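Local structure of haloperoxidase (Corallina officinalis, 1QHB) at residues A[265-270]-A[506-511]. The protein catalyses the vanadate-dependent, hydrogen peroxide-driven bromination of organic substrates, working as a dodecamer whose subunits each bind a stabilising calcium ion. Residues are numbered along the deposited sequence; the frame is centred on the assembly and turned at random.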
# COMPACT_ATOMS: atom_id res chain seq x y z
N ASP A 265 -20.80 42.97 45.46
CA ASP A 265 -19.88 43.14 44.33
C ASP A 265 -20.47 42.65 43.03
O ASP A 265 -20.09 43.14 41.96
CB ASP A 265 -18.57 42.40 44.57
CG ASP A 265 -17.69 43.05 45.61
OD1 ASP A 265 -18.07 44.11 46.17
OD2 ASP A 265 -16.59 42.56 45.90
N GLU A 266 -21.37 41.65 43.09
CA GLU A 266 -22.01 41.16 41.88
C GLU A 266 -22.60 42.31 41.08
O GLU A 266 -22.47 42.40 39.87
CB GLU A 266 -23.11 40.15 42.20
CG GLU A 266 -23.85 39.68 40.95
CD GLU A 266 -24.69 38.44 41.20
OE1 GLU A 266 -24.78 37.95 42.35
OE2 GLU A 266 -25.28 37.93 40.23
N PHE A 267 -23.38 43.13 41.78
CA PHE A 267 -24.15 44.21 41.19
C PHE A 267 -23.30 45.45 41.01
O PHE A 267 -23.85 46.45 40.62
CB PHE A 267 -25.39 44.52 42.04
CG PHE A 267 -26.10 43.20 42.32
CD1 PHE A 267 -26.60 42.48 41.26
CD2 PHE A 267 -26.10 42.66 43.60
CE1 PHE A 267 -27.20 41.26 41.50
CE2 PHE A 267 -26.70 41.43 43.83
CZ PHE A 267 -27.25 40.74 42.77
N ASP A 268 -21.99 45.36 41.24
CA ASP A 268 -21.09 46.46 41.04
C ASP A 268 -20.01 46.12 40.02
O ASP A 268 -18.97 46.78 39.96
CB ASP A 268 -20.50 46.98 42.35
CG ASP A 268 -20.03 48.42 42.14
OD1 ASP A 268 -20.65 49.18 41.36
OD2 ASP A 268 -18.99 48.71 42.77
N GLY A 269 -20.26 45.13 39.16
CA GLY A 269 -19.39 44.84 38.05
C GLY A 269 -18.15 44.09 38.47
O GLY A 269 -17.14 44.20 37.76
N GLU A 270 -18.29 43.30 39.53
CA GLU A 270 -17.14 42.53 39.97
C GLU A 270 -17.29 41.05 39.59
O GLU A 270 -18.21 40.42 40.17
CB GLU A 270 -16.97 42.62 41.46
CG GLU A 270 -16.60 44.02 41.96
CD GLU A 270 -15.33 44.61 41.38
OE1 GLU A 270 -14.40 43.85 41.03
OE2 GLU A 270 -15.16 45.84 41.22
N ILE A 506 -32.22 33.98 31.86
CA ILE A 506 -31.69 34.98 32.76
C ILE A 506 -32.85 35.90 33.14
O ILE A 506 -33.48 36.54 32.29
CB ILE A 506 -30.55 35.77 32.12
CG1 ILE A 506 -29.38 34.85 31.68
CG2 ILE A 506 -30.01 36.80 33.10
CD1 ILE A 506 -28.41 35.57 30.75
N ASP A 507 -33.20 35.90 34.41
CA ASP A 507 -34.32 36.68 34.90
C ASP A 507 -34.01 38.08 35.42
O ASP A 507 -34.93 38.88 35.51
CB ASP A 507 -35.01 35.89 36.03
CG ASP A 507 -35.50 34.54 35.54
OD1 ASP A 507 -36.12 34.50 34.45
OD2 ASP A 507 -35.26 33.54 36.24
N GLN A 508 -32.78 38.39 35.77
CA GLN A 508 -32.38 39.70 36.27
C GLN A 508 -31.71 40.47 35.13
O GLN A 508 -30.69 40.00 34.58
CB GLN A 508 -31.40 39.61 37.41
CG GLN A 508 -31.83 38.97 38.72
CD GLN A 508 -30.69 39.11 39.74
OE1 GLN A 508 -29.59 38.58 39.57
NE2 GLN A 508 -30.97 39.85 40.81
N VAL A 509 -32.31 41.54 34.68
CA VAL A 509 -31.82 42.34 33.59
C VAL A 509 -31.38 43.69 34.10
O VAL A 509 -32.16 44.40 34.74
CB VAL A 509 -32.84 42.52 32.46
CG1 VAL A 509 -32.19 43.09 31.21
CG2 VAL A 509 -33.47 41.18 32.08
N PHE A 510 -30.10 44.02 33.87
CA PHE A 510 -29.55 45.27 34.32
C PHE A 510 -29.11 46.16 33.18
O PHE A 510 -28.85 45.68 32.10
CB PHE A 510 -28.30 45.00 35.16
CG PHE A 510 -28.62 44.37 36.48
CD1 PHE A 510 -29.12 45.12 37.53
CD2 PHE A 510 -28.49 43.00 36.62
CE1 PHE A 510 -29.46 44.49 38.73
CE2 PHE A 510 -28.82 42.38 37.81
CZ PHE A 510 -29.30 43.12 38.87
N GLU A 511 -29.00 47.43 33.41
CA GLU A 511 -28.49 48.43 32.47
C GLU A 511 -27.63 49.42 33.29
O GLU A 511 -27.76 49.40 34.53
CB GLU A 511 -29.58 49.20 31.81
CG GLU A 511 -30.34 48.51 30.70
CD GLU A 511 -31.54 49.36 30.28
OE1 GLU A 511 -31.24 50.47 29.80
OE2 GLU A 511 -32.70 48.92 30.42
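The backbones at Phe267 and Phe510 stay 8.8 Å apart between CA atoms, and no hydrogen bond joins the two segments, so side chains alone bridge the gap. The contact sets a tight turn leading into strand 270-273 against the first strand of the antiparallel pair 510-512 and 519-521, at the protein surface away from the vanadate and calcium sites. Phe267 and Phe510 carry it. Their rings lie obliquely, planes at 45° and centroids 5.7 Å apart, and the closest approach is from Phe267 CD1 to Phe510 CZ, 3.7 Å. The CB of Phe510 already points at the turn, whereas Phe267 gets there through its long flat side chain, with CG anti to its own carbonyl carbon (chi1 -49°). Phenylalanine suits both places, since each ring carries apolar surface well away from its backbone, and the two meet across the gap. Gln508 brings its amide OE1 to the edge of the Phe267 ring, near the ring plane, while NE2 stands well off that plane, the amide and ring planes being perpendicular; its polar end suits this exposed border. Over one ring face of Phe267, toward the rim, a methylene of Glu266 packs with CG 3.7 Å above the plane. The turn is held by Asp265 O, which accepts hydrogen bonds from both Asp268 N and Glu270 N, while Gly269 adopts a positive phi of 78° readily, having no side chain. Asp268 forms a salt bridge with Arg281, and Gln239 OE1 accepts a hydrogen bond from Phe510 N. At the polar border, Gln508 OE1 and NE2 each lie 4.1 Å from Phe267 CE1.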